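Aldehyde dehydrogenase (Staphylococcus aureus, PDB 6K10) catalyses the NAD-dependent oxidation of 4,4'-diaponeurosporen-4-al to 4,4'-diaponeurosporenoic acid in the biosynthesis of the carotenoid staphyloxanthin. Local coordinates at residues K233-S236 with E237-F241; V224-D227 with E228-I232. The protein carries 1 engineered substitution. One frame throughout, in Å; residues are numbered along the deposited sequence.

Interaction 1. Residues K233-S236 with E237-F241; sequences KVAS and ERICF
Glu237, Arg238, Ile239 and Cys240 each send their backbone N-H to the carbonyl four residues earlier, from Lys233 to Ser236, giving the regular turns of helix 232-244, the helix of a beta-alpha-beta unit. One turn apart, Lys233 and Glu237 form an i to i+4 salt bridge, Lys233 NZ lying 2.7 Å from Glu237 OE2 on its anti lone pair. The lysine chain, bent at chi2 and chi4 (54° and 64°), curls over to reach the extended glutamate; lysine suits this place because its long chain can bend to bring one ammonium to both Glu237 and Glu277 of helix 264-279. Ser236 OG turns back to Lys233 O at 2.8 Å, so that this carbonyl accepts two donors from one face, the other being Glu237 N. On another side of the helix Val234 and Arg238 run side by side, and the guanidinium continues outward to Asn398 O and to Ser441 O of the second subunit. Small Ala235 and branched Ile239 both pack on Phe376 of strand 372-376, Ala235 CB approaching Ile239 CD1 to 4.3 Å. The methyl Val234 CG1 sits over the centre of one face of the Arg238 guanidinium, 3.4 Å from Arg238 CZ.

Interaction 2. Residues V224-D227 with E228-I232; sequences VIVD and ETANI
Thr229 OG1 donates to Asp227 OD1 at 2.7 Å, meeting the carboxylate oxygen on its syn side and 19° out of the plane. The same oxygen takes the backbone Thr229 N at 2.9 Å, this time from well above the carboxylate plane, so two donors of one residue grip Asp227 OD1. The chi1 of Asp227, 80°, sets the carboxylate between the backbone N and the carbonyl carbon of Asp227, folded forward over the turn. Aspartate is just long enough for this bond back to the chain, and threonine supplies a hydroxyl beside its own N-H. Asp227 OD2 is bound by Ser377 OG, and Thr229 OG1 meets both Ser377 OG and Glu378 N, tying the turn to the residues just past strand 372-376.

The turn itself closes through the backbone, where Ala230 N donates to Asp227 O at 3.1 Å. Glu228 lies at the exposed corner of the turn, its side chain beside His260 and Ser262, a place that tolerates a charged residue.

Away from the carboxylate, Val226 CG1 packs on Ala230 CB at 3.8 Å and on Ile232 CD1 at 4.2 Å, the valine and isoleucine crossing at about a right angle. Branched aliphatic residues suit this apolar patch, since Leu267 of helix 264-279 covers both Val226 and Ile232.

Asn231 then caps the following helix through its OD1, accepting from Val234 N. A type I beta turn over Asp227-Ala230, reinforced by an Asx turn in which Asp227 OD1 accepts from Thr229 N and followed by an N-cap, is the strand-to-helix connection of a beta-alpha-beta unit.

Running from the N terminus, the chain leaves strand 223-226, closes the tight turn of interaction 2, and passes through the N-cap at Asn231 directly into the helical turns of interaction 1. The two are in series, neither enclosing nor crossing the other, and their centres lie 11 Å apart. They also meet in space: Ile239 CD1 packs against Val224 CG1 at 3.9 Å and Val226 CG2 at 4.0 Å, so helix 232-244 lies back on the strand from which it came. From there the chain continues to strand 256-260, parallel to 223-226, completing the beta-alpha-beta crossover, with helix 264-279 and strand 372-376 flanking both contacts.

Interaction 1. Residues K233-S236 with E237-F241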
loop_
_atom_site.group_PDB
_atom_site.type_symbol
_atom_site.label_atom_id
_atom_site.label_comp_id
_atom_site.label_asym_id
_atom_site.label_seq_id
_atom_site.Cartn_x
_atom_site.Cartn_y
_atom_site.Cartn_z
ATOM N N LYS A 233 -38.752 -4.503 7.451
ATOM C CA LYS A 233 -38.559 -5.694 8.276
ATOM C C LYS A 233 -37.275 -6.423 7.906
ATOM O O LYS A 233 -36.525 -6.854 8.791
ATOM C CB LYS A 233 -39.757 -6.634 8.163
ATOM C CG LYS A 233 -39.709 -7.779 9.172
ATOM C CD LYS A 233 -39.544 -7.236 10.588
ATOM C CE LYS A 233 -39.659 -8.327 11.644
ATOM N NZ LYS A 233 -38.579 -9.348 11.552
ATOM N N VAL A 234 -37.004 -6.574 6.608
ATOM C CA VAL A 234 -35.760 -7.206 6.178
ATOM C C VAL A 234 -34.560 -6.356 6.584
ATOM O O VAL A 234 -33.515 -6.885 6.983
ATOM C CB VAL A 234 -35.785 -7.463 4.662
ATOM C CG1 VAL A 234 -34.474 -8.082 4.208
ATOM C CG2 VAL A 234 -36.954 -8.365 4.303
ATOM N N ALA A 235 -34.687 -5.033 6.483
ATOM C CA ALA A 235 -33.616 -4.153 6.942
ATOM C C ALA A 235 -33.337 -4.370 8.422
ATOM O O ALA A 235 -32.180 -4.484 8.839
ATOM C CB ALA A 235 -33.980 -2.693 6.676
ATOM N N SER A 236 -34.395 -4.443 9.231
ATOM C CA SER A 236 -34.212 -4.604 10.667
ATOM C C SER A 236 -33.541 -5.932 10.995
ATOM O O SER A 236 -32.750 -6.019 11.942
ATOM C CB SER A 236 -35.558 -4.481 11.378
ATOM O OG SER A 236 -36.280 -5.699 11.321
ATOM N N GLU A 237 -33.836 -6.977 10.219
ATOM C CA GLU A 237 -33.220 -8.276 10.468
ATOM C C GLU A 237 -31.732 -8.248 10.140
ATOM O O GLU A 237 -30.905 -8.757 10.908
ATOM C CB GLU A 237 -33.937 -9.358 9.657
ATOM C CG GLU A 237 -35.295 -9.747 10.222
ATOM C CD GLU A 237 -36.165 -10.483 9.217
ATOM O OE1 GLU A 237 -35.645 -10.889 8.157
ATOM O OE2 GLU A 237 -37.371 -10.658 9.492
ATOM N N ARG A 238 -31.372 -7.645 9.006
ATOM C CA ARG A 238 -29.968 -7.607 8.608
ATOM C C ARG A 238 -29.175 -6.591 9.426
ATOM O O ARG A 238 -27.979 -6.783 9.669
ATOM C CB ARG A 238 -29.872 -7.333 7.106
ATOM C CG ARG A 238 -30.559 -8.431 6.296
ATOM C CD ARG A 238 -30.651 -8.156 4.804
ATOM N NE ARG A 238 -31.305 -9.283 4.140
ATOM C CZ ARG A 238 -31.584 -9.352 2.842
ATOM N NH1 ARG A 238 -31.280 -8.349 2.030
ATOM N NH2 ARG A 238 -32.181 -10.436 2.361
ATOM N N ILE A 239 -29.826 -5.519 9.881
ATOM C CA ILE A 239 -29.163 -4.570 10.775
ATOM C C ILE A 239 -28.860 -5.231 12.117
ATOM O O ILE A 239 -27.730 -5.166 12.620
ATOM C CB ILE A 239 -30.020 -3.300 10.961
ATOM C CG1 ILE A 239 -29.964 -2.415 9.715
ATOM C CG2 ILE A 239 -29.556 -2.509 12.182
ATOM C CD1 ILE A 239 -31.091 -1.389 9.631
ATOM N N CYS A 240 -29.866 -5.880 12.714
ATOM C CA CYS A 240 -29.664 -6.523 14.012
ATOM C C CYS A 240 -28.620 -7.628 13.930
ATOM O O CYS A 240 -27.842 -7.826 14.870
ATOM C CB CYS A 240 -30.991 -7.080 14.535
ATOM S SG CYS A 240 -32.153 -5.843 15.155
ATOM N N PHE A 241 -28.597 -8.361 12.815
ATOM C CA PHE A 241 -27.581 -9.383 12.605
ATOM C C PHE A 241 -26.176 -8.792 12.692
ATOM O O PHE A 241 -25.316 -9.301 13.420
ATOM C CB PHE A 241 -27.798 -10.058 11.246
ATOM C CG PHE A 241 -26.660 -10.944 10.825
ATOM C CD1 PHE A 241 -26.524 -12.217 11.346
ATOM C CD2 PHE A 241 -25.728 -10.505 9.901
ATOM C CE1 PHE A 241 -25.480 -13.032 10.957
ATOM C CE2 PHE A 241 -24.684 -11.316 9.510
ATOM C CZ PHE A 241 -24.557 -12.581 10.038
#

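Interaction 2. Residues V224-D227 with E228-I232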
loop_
_atom_site.group_PDB
_atom_site.type_symbol
_atom_site.label_atom_id
_atom_site.label_comp_id
_atom_site.label_asym_id
_atom_site.label_seq_id
_atom_site.Cartn_x
_atom_site.Cartn_y
_atom_site.Cartn_z
ATOM N N VAL A 224 -25.645 3.514 9.049
ATOM C CA VAL A 224 -26.658 2.822 8.258
ATOM C C VAL A 224 -27.670 3.869 7.824
ATOM O O VAL A 224 -28.253 4.558 8.670
ATOM C CB VAL A 224 -27.345 1.692 9.046
ATOM C CG1 VAL A 224 -28.441 1.030 8.208
ATOM C CG2 VAL A 224 -26.330 0.672 9.510
ATOM N N ILE A 225 -27.851 4.022 6.513
ATOM C CA ILE A 225 -28.918 4.852 5.965
ATOM C C ILE A 225 -30.088 3.939 5.640
ATOM O O ILE A 225 -29.915 2.922 4.959
ATOM C CB ILE A 225 -28.466 5.629 4.714
ATOM C CG1 ILE A 225 -27.202 6.434 4.987
ATOM C CG2 ILE A 225 -29.562 6.587 4.270
ATOM C CD1 ILE A 225 -26.435 6.833 3.734
ATOM N N VAL A 226 -31.266 4.288 6.145
ATOM C CA VAL A 226 -32.508 3.586 5.850
ATOM C C VAL A 226 -33.432 4.628 5.241
ATOM O O VAL A 226 -33.964 5.481 5.960
ATOM C CB VAL A 226 -33.131 2.946 7.098
ATOM C CG1 VAL A 226 -34.471 2.284 6.763
ATOM C CG2 VAL A 226 -32.170 1.954 7.731
ATOM N N ASP A 227 -33.611 4.588 3.922
ATOM C CA ASP A 227 -34.458 5.579 3.281
ATOM C C ASP A 227 -35.901 5.089 3.194
ATOM O O ASP A 227 -36.230 3.970 3.594
ATOM C CB ASP A 227 -33.883 5.990 1.913
ATOM C CG ASP A 227 -34.163 5.006 0.776
ATOM O OD1 ASP A 227 -34.966 4.055 0.906
ATOM O OD2 ASP A 227 -33.560 5.217 -0.297
ATOM N N GLU A 228 -36.771 5.957 2.674
ATOM C CA GLU A 228 -38.209 5.722 2.729
ATOM C C GLU A 228 -38.673 4.588 1.826
ATOM O O GLU A 228 -39.829 4.166 1.949
ATOM C CB GLU A 228 -38.958 7.009 2.380
ATOM C CG GLU A 228 -38.634 7.596 1.011
ATOM C CD GLU A 228 -37.478 8.580 1.048
ATOM O OE1 GLU A 228 -36.512 8.338 1.801
ATOM O OE2 GLU A 228 -37.539 9.601 0.328
ATOM N N THR A 229 -37.819 4.081 0.937
ATOM C CA THR A 229 -38.179 2.964 0.073
ATOM C C THR A 229 -37.739 1.614 0.627
ATOM O O THR A 229 -38.033 0.583 0.013
ATOM C CB THR A 229 -37.574 3.147 -1.325
ATOM O OG1 THR A 229 -36.153 2.956 -1.265
ATOM C CG2 THR A 229 -37.868 4.539 -1.853
ATOM N N ALA A 230 -37.056 1.593 1.767
ATOM C CA ALA A 230 -36.451 0.364 2.261
ATOM C C ALA A 230 -37.506 -0.665 2.652
ATOM O O ALA A 230 -38.623 -0.330 3.056
ATOM C CB ALA A 230 -35.554 0.658 3.462
ATOM N N ASN A 231 -37.134 -1.937 2.520
ATOM C CA ASN A 231 -37.897 -3.037 3.104
ATOM C C ASN A 231 -37.582 -3.038 4.594
ATOM O O ASN A 231 -36.513 -3.484 5.012
ATOM C CB ASN A 231 -37.526 -4.361 2.447
ATOM C CG ASN A 231 -38.407 -5.511 2.900
ATOM O OD1 ASN A 231 -38.780 -5.606 4.070
ATOM N ND2 ASN A 231 -38.744 -6.395 1.968
ATOM N N ILE A 232 -38.522 -2.540 5.399
ATOM C CA ILE A 232 -38.219 -2.208 6.790
ATOM C C ILE A 232 -37.929 -3.463 7.605
ATOM O O ILE A 232 -36.972 -3.502 8.387
ATOM C CB ILE A 232 -39.364 -1.386 7.404
ATOM C CG1 ILE A 232 -39.576 -0.098 6.607
ATOM C CG2 ILE A 232 -39.073 -1.078 8.862
ATOM C CD1 ILE A 232 -38.433 0.893 6.732
#